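Local coordinates for protein amphiphysin (Drosophila melanogaster, PDB 1URU) that forms a BAR-domain dimer of long coiled-coil helices that probably binds membranes and senses their curvature in endocytosis, at residues A[44-49]-A[129-134]; A[54-59]-A[119-124]; A[103-108]-A[219-224]. All coordinates share one frame; numbering follows the deposited sequence.

Contact 1 (A[44-49]-A[129-134])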
# COMPACT_ATOMS: atom_id res chain seq x y z
N ASN A 44 -26.52 1.98 -25.68
CA ASN A 44 -26.34 2.76 -24.46
C ASN A 44 -25.84 1.86 -23.39
O ASN A 44 -25.00 2.25 -22.60
CB ASN A 44 -27.62 3.43 -24.00
CG ASN A 44 -28.05 4.56 -24.91
OD1 ASN A 44 -27.41 4.85 -25.93
ND2 ASN A 44 -29.17 5.19 -24.56
N ASN A 45 -26.37 0.64 -23.38
CA ASN A 45 -26.01 -0.38 -22.41
C ASN A 45 -24.59 -0.86 -22.58
O ASN A 45 -23.97 -1.25 -21.63
CB ASN A 45 -26.93 -1.60 -22.56
CG ASN A 45 -28.32 -1.37 -22.00
OD1 ASN A 45 -28.61 -0.34 -21.38
ND2 ASN A 45 -29.20 -2.34 -22.24
N PHE A 46 -24.09 -0.84 -23.80
CA PHE A 46 -22.79 -1.40 -24.13
C PHE A 46 -21.71 -0.37 -23.82
O PHE A 46 -20.66 -0.70 -23.25
CB PHE A 46 -22.76 -1.80 -25.60
CG PHE A 46 -21.38 -1.89 -26.17
CD1 PHE A 46 -20.62 -3.03 -26.00
CD2 PHE A 46 -20.84 -0.83 -26.88
CE1 PHE A 46 -19.35 -3.10 -26.53
CE2 PHE A 46 -19.58 -0.90 -27.39
CZ PHE A 46 -18.83 -2.05 -27.21
N ASN A 47 -21.97 0.87 -24.25
CA ASN A 47 -21.17 2.02 -23.89
C ASN A 47 -20.98 2.10 -22.38
O ASN A 47 -19.88 2.35 -21.91
CB ASN A 47 -21.83 3.31 -24.38
CG ASN A 47 -21.69 3.53 -25.87
OD1 ASN A 47 -20.82 2.97 -26.53
ND2 ASN A 47 -22.55 4.37 -26.40
N ARG A 48 -22.07 1.89 -21.63
CA ARG A 48 -22.04 1.91 -20.17
C ARG A 48 -21.32 0.71 -19.58
O ARG A 48 -20.66 0.82 -18.54
CB ARG A 48 -23.46 1.97 -19.58
CG ARG A 48 -24.03 3.40 -19.40
CD ARG A 48 -25.54 3.49 -19.00
NE ARG A 48 -26.24 2.21 -19.17
CZ ARG A 48 -26.38 1.28 -18.23
NH1 ARG A 48 -25.88 1.44 -17.01
NH2 ARG A 48 -27.01 0.15 -18.52
N GLN A 49 -21.47 -0.44 -20.23
CA GLN A 49 -20.81 -1.67 -19.79
C GLN A 49 -19.30 -1.50 -19.99
O GLN A 49 -18.52 -1.85 -19.12
CB GLN A 49 -21.34 -2.89 -20.57
CG GLN A 49 -20.80 -4.23 -20.11
CD GLN A 49 -21.30 -5.42 -20.94
OE1 GLN A 49 -21.92 -5.24 -21.98
NE2 GLN A 49 -21.05 -6.62 -20.47
N PRO A 129 -13.49 -3.07 -27.17
CA PRO A 129 -13.00 -2.36 -28.36
C PRO A 129 -13.27 -3.04 -29.72
O PRO A 129 -13.50 -2.33 -30.68
CB PRO A 129 -11.49 -2.19 -28.10
CG PRO A 129 -11.18 -3.09 -27.01
CD PRO A 129 -12.42 -3.22 -26.17
N GLU A 130 -13.25 -4.37 -29.78
CA GLU A 130 -13.50 -5.10 -31.04
C GLU A 130 -15.02 -5.16 -31.40
O GLU A 130 -15.41 -5.31 -32.55
CB GLU A 130 -12.89 -6.52 -30.92
CG GLU A 130 -12.87 -7.39 -32.17
CD GLU A 130 -12.24 -8.77 -31.90
OE1 GLU A 130 -12.74 -9.53 -31.02
OE2 GLU A 130 -11.21 -9.10 -32.56
N MSE A 131 -15.85 -5.06 -30.37
CA MSE A 131 -17.29 -4.94 -30.47
C MSE A 131 -17.63 -3.56 -30.93
O MSE A 131 -18.47 -3.39 -31.78
CB MSE A 131 -17.93 -5.20 -29.11
CG MSE A 131 -19.46 -5.33 -29.11
SE MSE A 131 -20.28 -6.72 -30.43
CE MSE A 131 -19.92 -8.28 -29.50
N LYS A 132 -16.97 -2.55 -30.38
CA LYS A 132 -17.18 -1.15 -30.80
C LYS A 132 -16.81 -1.02 -32.27
O LYS A 132 -17.50 -0.39 -33.05
CB LYS A 132 -16.35 -0.20 -29.91
CG LYS A 132 -16.53 1.30 -30.16
CD LYS A 132 -15.94 2.14 -29.02
CE LYS A 132 -16.38 3.63 -29.09
NZ LYS A 132 -15.66 4.51 -28.11
N LYS A 133 -15.72 -1.66 -32.67
CA LYS A 133 -15.32 -1.66 -34.06
C LYS A 133 -16.41 -2.27 -34.95
O LYS A 133 -16.70 -1.74 -36.03
CB LYS A 133 -14.01 -2.43 -34.24
CG LYS A 133 -13.27 -2.05 -35.52
CD LYS A 133 -11.86 -2.68 -35.61
CE LYS A 133 -11.39 -2.77 -37.09
NZ LYS A 133 -9.90 -2.85 -37.22
N LYS A 134 -17.02 -3.36 -34.49
CA LYS A 134 -18.10 -3.97 -35.24
C LYS A 134 -19.33 -3.08 -35.31
O LYS A 134 -20.01 -3.04 -36.32
CB LYS A 134 -18.48 -5.31 -34.64
CG LYS A 134 -19.29 -6.16 -35.57
CD LYS A 134 -19.51 -7.51 -34.95
CE LYS A 134 -20.32 -8.43 -35.84
NZ LYS A 134 -19.94 -9.84 -35.57

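Contact 2 (A[54-59]-A[119-124])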
# COMPACT_ATOMS: atom_id res chain seq x y z
N ASN A 54 -13.68 -0.51 -18.03
CA ASN A 54 -12.45 0.28 -18.18
C ASN A 54 -12.06 0.95 -16.86
O ASN A 54 -10.87 1.00 -16.48
CB ASN A 54 -12.63 1.33 -19.27
CG ASN A 54 -12.58 0.74 -20.69
OD1 ASN A 54 -12.80 1.44 -21.66
ND2 ASN A 54 -12.27 -0.53 -20.79
N ARG A 55 -13.09 1.44 -16.16
CA ARG A 55 -12.90 2.01 -14.85
C ARG A 55 -12.45 0.94 -13.84
O ARG A 55 -11.60 1.21 -12.98
CB ARG A 55 -14.20 2.69 -14.39
CG ARG A 55 -14.22 3.11 -12.95
CD ARG A 55 -15.54 3.70 -12.50
NE ARG A 55 -15.44 4.28 -11.16
CZ ARG A 55 -16.43 4.83 -10.48
NH1 ARG A 55 -17.66 4.93 -10.99
NH2 ARG A 55 -16.20 5.30 -9.25
N LEU A 56 -13.00 -0.27 -13.91
CA LEU A 56 -12.64 -1.30 -12.94
C LEU A 56 -11.19 -1.72 -13.15
O LEU A 56 -10.45 -1.89 -12.19
CB LEU A 56 -13.56 -2.51 -13.07
CG LEU A 56 -13.42 -3.55 -11.96
CD1 LEU A 56 -13.81 -2.94 -10.63
CD2 LEU A 56 -14.29 -4.77 -12.29
N GLN A 57 -10.80 -1.84 -14.41
CA GLN A 57 -9.45 -2.22 -14.78
C GLN A 57 -8.45 -1.14 -14.36
O GLN A 57 -7.41 -1.43 -13.80
CB GLN A 57 -9.38 -2.50 -16.28
CG GLN A 57 -8.06 -2.98 -16.81
CD GLN A 57 -8.03 -3.01 -18.32
OE1 GLN A 57 -8.44 -2.05 -18.99
NE2 GLN A 57 -7.57 -4.12 -18.87
N LYS A 58 -8.79 0.12 -14.60
CA LYS A 58 -7.99 1.25 -14.15
C LYS A 58 -7.74 1.18 -12.64
O LYS A 58 -6.61 1.04 -12.20
CB LYS A 58 -8.69 2.56 -14.54
CG LYS A 58 -7.89 3.81 -14.27
CD LYS A 58 -8.78 5.02 -13.96
CE LYS A 58 -7.97 6.33 -13.95
NZ LYS A 58 -7.75 6.87 -15.35
N GLU A 59 -8.82 1.24 -11.86
CA GLU A 59 -8.70 1.25 -10.40
C GLU A 59 -8.01 0.03 -9.84
O GLU A 59 -7.27 0.13 -8.88
CB GLU A 59 -10.08 1.36 -9.73
CG GLU A 59 -10.89 2.58 -10.14
CD GLU A 59 -10.11 3.87 -10.01
OE1 GLU A 59 -9.29 4.00 -9.06
OE2 GLU A 59 -10.32 4.74 -10.88
N ILE A 119 -6.09 -10.99 -14.90
CA ILE A 119 -6.12 -11.45 -16.30
C ILE A 119 -7.55 -11.62 -16.85
O ILE A 119 -7.83 -11.17 -17.96
CB ILE A 119 -5.26 -12.74 -16.54
CG1 ILE A 119 -3.82 -12.39 -16.89
CG2 ILE A 119 -5.78 -13.55 -17.71
CD1 ILE A 119 -2.96 -12.26 -15.72
N PRO A 120 -8.45 -12.30 -16.14
CA PRO A 120 -9.85 -12.31 -16.57
C PRO A 120 -10.40 -10.91 -16.75
O PRO A 120 -11.25 -10.72 -17.61
CB PRO A 120 -10.57 -13.05 -15.43
CG PRO A 120 -9.57 -13.96 -14.94
CD PRO A 120 -8.26 -13.19 -14.98
N LEU A 121 -9.94 -9.95 -15.95
CA LEU A 121 -10.46 -8.57 -16.04
C LEU A 121 -10.00 -7.90 -17.32
O LEU A 121 -10.78 -7.19 -17.95
CB LEU A 121 -10.05 -7.74 -14.83
CG LEU A 121 -10.51 -6.28 -14.72
CD1 LEU A 121 -12.02 -6.10 -14.93
CD2 LEU A 121 -10.05 -5.71 -13.36
N ASN A 122 -8.74 -8.16 -17.68
CA ASN A 122 -8.12 -7.61 -18.88
C ASN A 122 -8.71 -8.27 -20.12
O ASN A 122 -8.84 -7.62 -21.14
CB ASN A 122 -6.58 -7.81 -18.88
CG ASN A 122 -5.85 -6.87 -17.91
OD1 ASN A 122 -6.33 -5.81 -17.54
ND2 ASN A 122 -4.68 -7.29 -17.49
N THR A 123 -9.09 -9.55 -19.99
CA THR A 123 -9.71 -10.30 -21.09
C THR A 123 -11.16 -9.88 -21.38
O THR A 123 -11.57 -9.73 -22.53
CB THR A 123 -9.64 -11.80 -20.79
OG1 THR A 123 -8.29 -12.26 -20.91
CG2 THR A 123 -10.36 -12.62 -21.81
N TYR A 124 -11.93 -9.70 -20.32
CA TYR A 124 -13.31 -9.27 -20.41
C TYR A 124 -13.34 -7.85 -20.89
O TYR A 124 -14.18 -7.48 -21.71
CB TYR A 124 -13.97 -9.39 -19.03
CG TYR A 124 -15.30 -8.69 -18.86
CD1 TYR A 124 -16.50 -9.26 -19.32
CD2 TYR A 124 -15.35 -7.46 -18.22
CE1 TYR A 124 -17.72 -8.59 -19.15
CE2 TYR A 124 -16.55 -6.79 -18.04
CZ TYR A 124 -17.73 -7.35 -18.48
OH TYR A 124 -18.91 -6.66 -18.24

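Contact 3 (A[103-108]-A[219-224])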
# COMPACT_ATOMS: atom_id res chain seq x y z
N GLU A 103 6.27 -12.44 4.48
CA GLU A 103 6.78 -12.13 3.15
C GLU A 103 6.07 -12.95 2.10
O GLU A 103 5.80 -12.47 1.00
CB GLU A 103 8.29 -12.36 3.05
CG GLU A 103 9.15 -11.23 3.63
CD GLU A 103 10.64 -11.41 3.35
OE1 GLU A 103 11.02 -11.71 2.20
OE2 GLU A 103 11.45 -11.25 4.29
N SER A 104 5.77 -14.20 2.44
CA SER A 104 5.15 -15.16 1.53
C SER A 104 3.68 -14.93 1.33
O SER A 104 3.19 -15.08 0.23
CB SER A 104 5.36 -16.57 2.05
OG SER A 104 6.74 -16.88 1.97
N LEU A 105 2.95 -14.59 2.40
CA LEU A 105 1.53 -14.27 2.26
C LEU A 105 1.38 -13.05 1.36
O LEU A 105 0.51 -13.02 0.49
CB LEU A 105 0.89 -13.96 3.59
CG LEU A 105 0.82 -15.11 4.57
CD1 LEU A 105 0.37 -14.60 5.93
CD2 LEU A 105 -0.13 -16.18 4.09
N TRP A 106 2.22 -12.05 1.58
CA TRP A 106 2.17 -10.85 0.77
C TRP A 106 2.44 -11.22 -0.68
O TRP A 106 1.89 -10.60 -1.59
CB TRP A 106 3.21 -9.82 1.23
CG TRP A 106 2.73 -8.81 2.29
CD1 TRP A 106 2.95 -8.88 3.65
CD2 TRP A 106 2.00 -7.60 2.07
NE1 TRP A 106 2.41 -7.78 4.27
CE2 TRP A 106 1.82 -6.98 3.33
CE3 TRP A 106 1.49 -6.96 0.93
CZ2 TRP A 106 1.15 -5.75 3.48
CZ3 TRP A 106 0.82 -5.74 1.08
CH2 TRP A 106 0.66 -5.15 2.35
N ALA A 107 3.27 -12.23 -0.92
CA ALA A 107 3.55 -12.64 -2.29
C ALA A 107 2.44 -13.49 -2.95
O ALA A 107 2.26 -13.36 -4.16
CB ALA A 107 4.88 -13.33 -2.36
N ASP A 108 1.74 -14.36 -2.21
CA ASP A 108 0.56 -15.06 -2.77
C ASP A 108 -0.41 -13.95 -3.18
O ASP A 108 -0.79 -13.87 -4.35
CB ASP A 108 -0.18 -16.01 -1.79
CG ASP A 108 0.74 -16.93 -1.01
OD1 ASP A 108 1.87 -17.17 -1.49
OD2 ASP A 108 0.43 -17.46 0.10
N HIS A 219 -5.70 -11.55 4.46
CA HIS A 219 -5.93 -10.76 5.65
C HIS A 219 -6.03 -11.64 6.90
O HIS A 219 -5.58 -11.27 7.96
CB HIS A 219 -7.16 -9.88 5.47
CG HIS A 219 -6.88 -8.61 4.74
ND1 HIS A 219 -6.00 -7.67 5.22
CD2 HIS A 219 -7.34 -8.13 3.56
CE1 HIS A 219 -5.94 -6.66 4.37
NE2 HIS A 219 -6.75 -6.90 3.36
N ASN A 220 -6.61 -12.82 6.74
CA ASN A 220 -6.87 -13.72 7.84
C ASN A 220 -5.61 -14.46 8.26
O ASN A 220 -5.37 -14.68 9.45
CB ASN A 220 -7.96 -14.71 7.45
CG ASN A 220 -8.18 -15.76 8.49
OD1 ASN A 220 -8.05 -16.93 8.22
ND2 ASN A 220 -8.51 -15.33 9.71
N GLU A 221 -4.81 -14.87 7.28
CA GLU A 221 -3.52 -15.48 7.60
C GLU A 221 -2.58 -14.43 8.17
O GLU A 221 -2.01 -14.65 9.22
CB GLU A 221 -2.89 -16.17 6.38
CG GLU A 221 -3.63 -17.39 5.84
CD GLU A 221 -4.07 -18.36 6.91
OE1 GLU A 221 -3.28 -18.66 7.83
OE2 GLU A 221 -5.24 -18.80 6.84
N THR A 222 -2.43 -13.30 7.50
CA THR A 222 -1.64 -12.20 8.05
C THR A 222 -2.10 -11.85 9.47
O THR A 222 -1.29 -11.42 10.27
CB THR A 222 -1.70 -10.92 7.16
OG1 THR A 222 -1.17 -11.16 5.86
CG2 THR A 222 -0.77 -9.87 7.67
N ALA A 223 -3.37 -12.03 9.79
CA ALA A 223 -3.84 -11.73 11.15
C ALA A 223 -3.26 -12.72 12.18
O ALA A 223 -2.73 -12.33 13.22
CB ALA A 223 -5.34 -11.70 11.23
N LYS A 224 -3.38 -14.01 11.85
CA LYS A 224 -2.76 -15.08 12.63
C LYS A 224 -1.27 -14.84 12.89
O LYS A 224 -0.77 -15.21 13.93
CB LYS A 224 -2.94 -16.44 11.92
CG LYS A 224 -4.35 -17.01 11.95
CD LYS A 224 -4.40 -18.42 11.32
CE LYS A 224 -5.81 -18.76 10.80
NZ LYS A 224 -5.80 -19.88 9.79

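Contact 1 (A[44-49]-A[129-134])
F46 of helix 35-84 meets M131 and K132 of helix 92-156, and the contact is one of apolar packing around a single buried ring. CE1 of F46 lies 3.4 Å from CG of M131 and 3.6 Å from CB of the same residue. The ring is sent across by a first torsion that holds CG of F46 anti to the backbone N (chi1 158°). M131, a selenomethionine in this crystal, bends at chi2 (53°) and again at chi3, which carries SE away from the phenyl group and leaves CB and CG as the touching atoms. K132 adds the foot of its chain, which crosses that of F46 at about a right angle: CZ of F46 is 3.7 Å from N of K132 and 4.1 Å from its CB. Lysine suits this border: its methylenes can lie against an aromatic ring while the extended chain takes NZ off toward solvent.

The contact belongs to the coiled coil of the BAR domain, in which three long helices pack up and down against one another. Helix 92-156 is kinked here, because P129 has no N-H to give to the preceding turn.

The polar interactions lie beside this packing. Within segment 44-49, OD1 of N45 accepts a weak bond, 3.3 Å long, from NH2 of R48, in the plane of the guanidinium and at its edge. Helix 172-239 supplies a carbonyl at L196 for NE2 of Q49, and two carboxylates, E188 and E192, for NZ of K134.

Contact 2 (A[54-59]-A[119-124])
Q57 and L121 both set CG anti to the backbone N, and this choice directs the two side chains into the interface from opposite helices. N122 takes a different staggered position (chi1 -73°), with CG anti to its carbonyl carbon and beside its own N, which carries the amide to the end of Q57. The setting is the antiparallel coiled coil of the BAR domain: segments 54-59 and 119-124 run at 147° to each other, with axes 9.9 Å apart, and Q57 and L121 are level, their CA atoms separated by 6.6 Å. The outer side of segment 54-59 faces the dimer partner, where R55 forms a salt bridge with E83 of the second subunit and E59 bonds to T76 of that subunit.

L121 makes the apolar part with its two methyl groups. CD1 packs against CD2 of L56 at 3.7 Å, while CD2 lies over the backbone of Q57, 3.8 Å from its CA. A branched, compact leucine fits because each methyl serves a different neighbour, and the residue also touches F203 and N207 of helix 172-239. With an alanine here both methyls go, which would probably open a gap between L56 and the backbone of Q57 and leave F203 with less to pack on.

Nearer the surface, amides replace methyls, and the planes of the Q57 and N122 groups stand 55° apart. NE2 of Q57 points at OD1 of N122 as a hydrogen-bond donor, but the modelled 2.5 Å between these two atoms is very short, and its exact length is doubtful at this resolution.

Contact 3 (A[103-108]-A[219-224])
L105 packs against the near side of E221 and T222 in a small van der Waals contact between helix 92-156 and helix 172-239, well along the arm of the molecule and away from the centre of the chain. L105 and T222 are level, with CA atoms 6.9 Å apart. Both methyls of L105, CD1 and CD2, rest on CB of E221, at 3.6 Å each, and the two side chains cross at about a right angle. CD1 of L105 also reaches the backbone N of T222 at 3.5 Å. The same methyl comes within 3.8 Å of OG1 of T222, a hydroxyl that is hydrogen-bonded to O of F218 in its own helix, which makes an apolar neighbour tolerable.

Glutamate fits next to a leucine because only its CB and CG are asked to be apolar. A bend at chi2 (-46°) takes the carboxylate off to K224, one turn on, where OE2 of E221 forms a salt bridge of 3.2 Å with NZ of K224. The ammonium approaches on the syn side of OE2, 17° out of the carboxylate plane. L105 thus covers part of the aliphatic root of E221 while the charges pair beyond it.

Aromatic packing continues beside the leucine, where W106 meets F218 edge-to-face and also touches helix 35-84. T222 is buried further by H219 of the second subunit, and H219 itself hydrogen-bonds to H219 of that subunit. Helix 172-239 thus packs on its own chain and on the second subunit, as in the BAR dimer, where two three-helix coiled coils join as a six-helix bundle.

In the fold
The three contacts are strung along one elongated three-helix coiled coil. Contacts 1 and 2 join helix 35-84 to helix 92-156, with centres 15 Å apart, and meet through a probable hydrogen bond from NE2 of Q49 to OH of Y124. Contact 2, close to the centre of the folded chain, is nested within the loop closed by contact 1, as expected of a helical hairpin. Contact 3 brings in helix 172-239; its centre is 24 Å from that of contact 2 and 39 Å from that of contact 1, and its segments alternate with theirs in sequence. Contacts 2 and 3 also touch the second subunit, so the helix packing that shapes each arm is continuous with the dimer probably used to sense curvature.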